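Local atomic coordinates of glucose-6-phosphate dehydrogenase (Trypanosoma cruzi, PDB entry 5AQ1), a protein that catalyses the NADP-dependent oxidation of glucose 6-phosphate, the first step of the pentose phosphate pathway, and so probably supplies the parasite with NADPH. Residues M76-V79 with E80-K83; N220-V223 with T224-N228. All blocks are in the same frame, centred on the assembly; numbering follows the deposited sequence.

Contact 1: M76-V79 with E80-K83; sequences MEDV and EKWK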
ATOM      1  N   MET B  76      25.146  54.029 -26.504  1.00 66.11           N
ATOM      2  CA  MET B  76      26.142  53.143 -27.091  1.00 70.23           C
ATOM      3  C   MET B  76      26.903  53.889 -28.183  1.00 74.00           C
ATOM      4  O   MET B  76      26.331  54.238 -29.217  1.00 70.17           O
ATOM      5  CB  MET B  76      25.467  51.895 -27.667  1.00 71.50           C
ATOM      6  CG  MET B  76      26.310  50.631 -27.577  1.00 72.47           C
ATOM      7  SD  MET B  76      26.021  49.691 -26.064  1.00 76.23           S
ATOM      8  CE  MET B  76      26.795  50.712 -24.810  1.00 76.44           C
ATOM      9  N   GLU B  77      28.191  54.131 -27.944  1.00 80.34           N
ATOM     10  CA  GLU B  77      29.032  54.856 -28.899  1.00 83.91           C
ATOM     11  C   GLU B  77      29.314  53.962 -30.111  1.00 79.27           C
ATOM     12  O   GLU B  77      29.266  54.424 -31.251  1.00 77.12           O
ATOM     13  CB  GLU B  77      30.358  55.334 -28.261  1.00 90.18           C
ATOM     14  CG  GLU B  77      30.271  56.410 -27.164  1.00 94.50           C
ATOM     15  CD  GLU B  77      29.876  55.857 -25.801  1.00101.13           C
ATOM     16  OE1 GLU B  77      29.255  54.771 -25.739  1.00102.78           O
ATOM     17  OE2 GLU B  77      30.193  56.509 -24.781  1.00105.60           O
ATOM     18  N   ASP B  78      29.594  52.683 -29.857  1.00 74.85           N
ATOM     19  CA  ASP B  78      29.815  51.702 -30.921  1.00 71.35           C
ATOM     20  C   ASP B  78      29.069  50.405 -30.593  1.00 68.81           C
ATOM     21  O   ASP B  78      29.486  49.639 -29.722  1.00 67.98           O
ATOM     22  CB  ASP B  78      31.313  51.435 -31.098  1.00 70.34           C
ATOM     23  CG  ASP B  78      31.635  50.694 -32.390  1.00 70.15           C
ATOM     24  OD1 ASP B  78      30.704  50.293 -33.120  1.00 68.85           O
ATOM     25  OD2 ASP B  78      32.835  50.513 -32.677  1.00 71.50           O
ATOM     26  N   VAL B  79      27.972  50.166 -31.308  1.00 67.20           N
ATOM     27  CA  VAL B  79      27.108  49.014 -31.052  1.00 65.58           C
ATOM     28  C   VAL B  79      27.787  47.727 -31.513  1.00 65.13           C
ATOM     29  O   VAL B  79      27.749  46.716 -30.814  1.00 66.07           O
ATOM     30  CB  VAL B  79      25.731  49.151 -31.748  1.00 65.42           C
ATOM     31  CG1 VAL B  79      24.811  48.002 -31.352  1.00 64.19           C
ATOM     32  CG2 VAL B  79      25.073  50.479 -31.397  1.00 65.95           C
ATOM     33  N   GLU B  80      28.406  47.774 -32.689  1.00 66.33           N
ATOM     34  CA  GLU B  80      29.135  46.624 -33.237  1.00 66.94           C
ATOM     35  C   GLU B  80      30.263  46.129 -32.324  1.00 67.78           C
ATOM     36  O   GLU B  80      30.490  44.921 -32.216  1.00 66.97           O
ATOM     37  CB  GLU B  80      29.687  46.952 -34.638  1.00 67.81           C
ATOM     38  CG  GLU B  80      29.055  46.184 -35.797  1.00 68.00           C
ATOM     39  CD  GLU B  80      27.600  45.818 -35.570  1.00 67.41           C
ATOM     40  OE1 GLU B  80      26.795  46.720 -35.259  1.00 69.35           O
ATOM     41  OE2 GLU B  80      27.266  44.620 -35.689  1.00 65.87           O
ATOM     42  N   LYS B  81      30.959  47.058 -31.673  1.00 69.78           N
ATOM     43  CA  LYS B  81      32.074  46.705 -30.794  1.00 72.46           C
ATOM     44  C   LYS B  81      31.561  46.087 -29.501  1.00 68.41           C
ATOM     45  O   LYS B  81      32.070  45.059 -29.054  1.00 66.64           O
ATOM     46  CB  LYS B  81      32.938  47.930 -30.485  1.00 78.78           C
ATOM     47  CG  LYS B  81      34.323  47.580 -29.962  1.00 83.49           C
ATOM     48  CD  LYS B  81      35.140  48.820 -29.634  1.00 88.01           C
ATOM     49  CE  LYS B  81      34.940  49.253 -28.190  1.00 88.67           C
ATOM     50  NZ  LYS B  81      35.650  50.528 -27.896  1.00 90.95           N
ATOM     51  N   TRP B  82      30.554  46.724 -28.909  1.00 65.35           N
ATOM     52  CA  TRP B  82      29.866  46.195 -27.726  1.00 60.73           C
ATOM     53  C   TRP B  82      29.398  44.758 -27.948  1.00 57.59           C
ATOM     54  O   TRP B  82      29.586  43.899 -27.089  1.00 56.66           O
ATOM     55  CB  TRP B  82      28.676  47.094 -27.373  1.00 59.77           C
ATOM     56  CG  TRP B  82      27.750  46.544 -26.327  1.00 58.98           C
ATOM     57  CD1 TRP B  82      28.044  46.285 -25.023  1.00 57.90           C
ATOM     58  CD2 TRP B  82      26.363  46.213 -26.500  1.00 57.96           C
ATOM     59  NE1 TRP B  82      26.932  45.802 -24.372  1.00 57.00           N
ATOM     60  CE2 TRP B  82      25.887  45.752 -25.256  1.00 57.21           C
ATOM     61  CE3 TRP B  82      25.480  46.263 -27.586  1.00 57.30           C
ATOM     62  CZ2 TRP B  82      24.565  45.340 -25.067  1.00 56.84           C
ATOM     63  CZ3 TRP B  82      24.166  45.852 -27.398  1.00 55.79           C
ATOM     64  CH2 TRP B  82      23.723  45.395 -26.150  1.00 56.17           C
ATOM     65  N   LYS B  83      28.799  44.504 -29.109  1.00 56.02           N
ATOM     66  CA  LYS B  83      28.333  43.164 -29.462  1.00 54.53           C
ATOM     67  C   LYS B  83      29.486  42.173 -29.604  1.00 55.72           C
ATOM     68  O   LYS B  83      29.447  41.081 -29.039  1.00 54.80           O
ATOM     69  CB  LYS B  83      27.518  43.205 -30.756  1.00 52.68           C
ATOM     70  CG  LYS B  83      26.120  43.774 -30.577  1.00 50.62           C
ATOM     71  CD  LYS B  83      25.583  44.391 -31.858  1.00 50.51           C
ATOM     72  CE  LYS B  83      25.566  43.400 -33.004  1.00 50.11           C
ATOM     73  NZ  LYS B  83      24.808  43.921 -34.174  1.00 49.69           N
TER
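The start of helix 79-87 and the loop leading into it form this contact, just after strand 67-72 in the NAD-binding domain, and a Met-aromatic contact joins Met-76 to Trp-82 across the helix start. Met-76 SD lies over one face of the indole, offset toward the rim. Met-76 SD is 3.8 Å from the centroid of the five-membered ring of Trp-82, and its line to that centroid runs 23° off the ring normal. The indole atom nearest to Met-76 SD is Trp-82 CD2, at 3.5 Å. The methionine chain bends at chi2 and chi3, and the two side chains meet at about a right angle. Trp-82 turns CG anti to its own backbone N, chi1 170°, which carries the indole back beside the loop before the helix. Tyr-110 on strand 108-112 meets the same indole edge-to-face, and both Met-76 and Val-79 touch that tyrosine.

Asp-78 holds the N-cap position. Asp-78 O accepts from Trp-82 N at 3.2 Å in a nearly straight bond, N-H...O 169°. One residue on, Lys-83 N donates to Val-79 O at 3.0 Å. The carboxylate of Asp-78 lies across the Lys-81 side chain, with Asp-78 OD2 3.4 Å from Lys-81 CB.

On another side of the turn, Val-79 CG1 rests 3.7 Å from Lys-83 CD. The ammonium beyond forms a salt bridge, Lys-83 NZ to Glu-80 OE2 3.0 Å, reaching the syn side of the carboxylate somewhat out of its plane. Lys-83 NZ also donates to the carbonyls of Leu-105 and Ile-108. Three oxygens therefore grip one amine at the end of a buried residue. Their combined negative potential would be expected to keep the lysine protonated.

Contact 2: N220-V223 with T224-N228; sequences NIIV and TRFAN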
ATOM      1  N   ASN B 220      13.156  17.148 -14.757  1.00 34.60           N
ATOM      2  CA  ASN B 220      12.940  15.711 -14.759  1.00 34.48           C
ATOM      3  C   ASN B 220      12.157  15.186 -13.550  1.00 33.72           C
ATOM      4  O   ASN B 220      11.791  14.008 -13.522  1.00 34.32           O
ATOM      5  CB  ASN B 220      14.289  14.990 -14.842  1.00 35.41           C
ATOM      6  CG  ASN B 220      14.146  13.522 -15.204  1.00 35.98           C
ATOM      7  OD1 ASN B 220      13.315  13.158 -16.038  1.00 37.22           O
ATOM      8  ND2 ASN B 220      14.955  12.672 -14.582  1.00 36.20           N
ATOM      9  N   ILE B 221      11.904  16.037 -12.556  1.00 31.92           N
ATOM     10  CA  ILE B 221      11.222  15.601 -11.335  1.00 31.39           C
ATOM     11  C   ILE B 221       9.846  15.021 -11.655  1.00 31.72           C
ATOM     12  O   ILE B 221       9.510  13.920 -11.223  1.00 30.87           O
ATOM     13  CB  ILE B 221      11.068  16.748 -10.315  1.00 30.66           C
ATOM     14  CG1 ILE B 221      12.436  17.152  -9.763  1.00 31.10           C
ATOM     15  CG2 ILE B 221      10.164  16.327  -9.163  1.00 30.30           C
ATOM     16  CD1 ILE B 221      12.430  18.471  -9.020  1.00 31.83           C
ATOM     17  N   ILE B 222       9.061  15.777 -12.413  1.00 33.25           N
ATOM     18  CA  ILE B 222       7.706  15.375 -12.780  1.00 33.84           C
ATOM     19  C   ILE B 222       7.678  14.042 -13.540  1.00 33.85           C
ATOM     20  O   ILE B 222       6.803  13.215 -13.296  1.00 34.32           O
ATOM     21  CB  ILE B 222       6.996  16.485 -13.589  1.00 36.16           C
ATOM     22  CG1 ILE B 222       5.513  16.166 -13.763  1.00 38.15           C
ATOM     23  CG2 ILE B 222       7.656  16.696 -14.949  1.00 37.43           C
ATOM     24  CD1 ILE B 222       4.700  17.352 -14.234  1.00 40.49           C
ATOM     25  N   VAL B 223       8.645  13.829 -14.433  1.00 32.75           N
ATOM     26  CA  VAL B 223       8.727  12.587 -15.207  1.00 32.16           C
ATOM     27  C   VAL B 223       9.135  11.424 -14.303  1.00 32.61           C
ATOM     28  O   VAL B 223       8.583  10.326 -14.390  1.00 32.59           O
ATOM     29  CB  VAL B 223       9.745  12.692 -16.368  1.00 32.15           C
ATOM     30  CG1 VAL B 223       9.790  11.394 -17.167  1.00 31.97           C
ATOM     31  CG2 VAL B 223       9.399  13.860 -17.283  1.00 32.55           C
ATOM     32  N   THR B 224      10.119  11.672 -13.447  1.00 32.02           N
ATOM     33  CA  THR B 224      10.608  10.669 -12.512  1.00 31.73           C
ATOM     34  C   THR B 224       9.484  10.146 -11.620  1.00 32.10           C
ATOM     35  O   THR B 224       9.376   8.938 -11.387  1.00 33.12           O
ATOM     36  CB  THR B 224      11.728  11.258 -11.635  1.00 30.97           C
ATOM     37  OG1 THR B 224      12.797  11.710 -12.475  1.00 30.70           O
ATOM     38  CG2 THR B 224      12.258  10.228 -10.661  1.00 31.62           C
ATOM     39  N   ARG B 225       8.647  11.062 -11.135  1.00 31.56           N
ATOM     40  CA  ARG B 225       7.598  10.728 -10.176  1.00 31.50           C
ATOM     41  C   ARG B 225       6.396  10.025 -10.802  1.00 32.49           C
ATOM     42  O   ARG B 225       5.891   9.045 -10.247  1.00 32.94           O
ATOM     43  CB  ARG B 225       7.112  11.987  -9.462  1.00 30.97           C
ATOM     44  CG  ARG B 225       8.072  12.523  -8.413  1.00 31.10           C
ATOM     45  CD  ARG B 225       7.384  13.574  -7.556  1.00 31.39           C
ATOM     46  NE  ARG B 225       6.196  13.021  -6.911  1.00 31.15           N
ATOM     47  CZ  ARG B 225       5.173  13.732  -6.441  1.00 31.87           C
ATOM     48  NH1 ARG B 225       5.164  15.056  -6.519  1.00 31.87           N
ATOM     49  NH2 ARG B 225       4.142  13.102  -5.881  1.00 33.46           N
ATOM     50  N   PHE B 226       5.937  10.524 -11.950  1.00 31.86           N
ATOM     51  CA  PHE B 226       4.635  10.127 -12.486  1.00 31.04           C
ATOM     52  C   PHE B 226       4.669   9.293 -13.769  1.00 30.95           C
ATOM     53  O   PHE B 226       3.617   8.903 -14.265  1.00 30.89           O
ATOM     54  CB  PHE B 226       3.766  11.368 -12.695  1.00 30.81           C
ATOM     55  CG  PHE B 226       3.569  12.193 -11.450  1.00 30.66           C
ATOM     56  CD1 PHE B 226       2.918  11.663 -10.344  1.00 31.40           C
ATOM     57  CD2 PHE B 226       4.020  13.504 -11.388  1.00 30.41           C
ATOM     58  CE1 PHE B 226       2.728  12.421  -9.198  1.00 31.20           C
ATOM     59  CE2 PHE B 226       3.832  14.269 -10.248  1.00 30.48           C
ATOM     60  CZ  PHE B 226       3.184  13.727  -9.150  1.00 30.93           C
ATOM     61  N   ALA B 227       5.856   9.015 -14.305  1.00 31.08           N
ATOM     62  CA  ALA B 227       5.987   8.126 -15.470  1.00 32.02           C
ATOM     63  C   ALA B 227       6.428   6.721 -15.071  1.00 32.28           C
ATOM     64  O   ALA B 227       6.466   5.818 -15.906  1.00 32.79           O
ATOM     65  CB  ALA B 227       6.970   8.712 -16.476  1.00 32.63           C
ATOM     66  N   ASN B 228       6.740   6.542 -13.791  1.00 31.97           N
ATOM     67  CA  ASN B 228       7.385   5.335 -13.298  1.00 32.70           C
ATOM     68  C   ASN B 228       6.613   4.741 -12.129  1.00 33.68           C
ATOM     69  O   ASN B 228       6.456   5.392 -11.096  1.00 33.11           O
ATOM     70  CB  ASN B 228       8.800   5.684 -12.842  1.00 31.66           C
ATOM     71  CG  ASN B 228       9.648   6.230 -13.966  1.00 30.83           C
ATOM     72  OD1 ASN B 228       9.786   5.596 -15.011  1.00 30.62           O
ATOM     73  ND2 ASN B 228      10.216   7.409 -13.763  1.00 30.74           N
TER
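Thr-224, in the short helix 221-226, folds back on Asn-220. The helix follows helix 216-219 and packs against helix 264-282 and a second subunit. One snug part lies at the start of the turn. Asn-220 O accepts two bonds from one residue: Thr-224 N at 2.9 Å, and Thr-224 OG1 at 2.7 Å, from above the carbonyl plane. With chi1 -59° the hydroxyl lies beside the threonine's own N, and the two donors reach Asn-220 O together. The bonds from Arg-225 N, Phe-226 N and Ala-227 N back to Ile-221, Ile-222 and Val-223 carry the helical pattern onward.

Arg-225 and Phe-226 make a second snug part. Arg-225 CB lies over the Phe-226 ring face, 3.9 Å above its plane. The CZ corner of the ring points at the centre of the guanidinium face, 3.3 Å from its plane. Arg-225 NH1 donates to the carbonyls of Leu-280 and Met-283, which anchors the helix to the end of helix 264-282, and Trp-235 adds a cation-pi contact.

The side toward solvent is at Ile-222, which is partly exposed. Ile-222 CG1 comes to the edge of the Phe-226 ring, in its plane, 3.9 Å from Phe-226 CD2, and the two side chains meet at about a right angle. Next to it, Val-223 CG1 and Ala-227 CB are 4.0 Å apart.

Asn-220 OD1 accepts from Lys-413 N of a second subunit, and Asn-228 OD1 from its Asn-394 ND2 and Thr-411 N, which places the helix at a subunit interface. The amide of Asn-228 is held at its nitrogen too, since Asn-228 ND2 donates to Thr-224 O at 2.9 Å with an N-H...O angle of 166°.

How the contacts relate
From the N terminus the chain reaches contact 1 first, where residues 76-79 lead from strand 67-72 into helix 79-87. Contact 1 ends well before contact 2 begins, so the two are in series and neither nests nor crosses. Each is local, at a helix start in contact 1 and along a short helix in contact 2. Contact 1 packs the helix start against strand 108-112, at one edge of the parallel sheet. Contact 2, at 220-228, lies between helix 264-282 and a second subunit. Their centres are about 46 Å apart, on opposite sides of the chain's centre. Contact 1 lies at the surface, with the Met-76 side chain about 8 Å from bound NADPH, whereas contact 2 is buried.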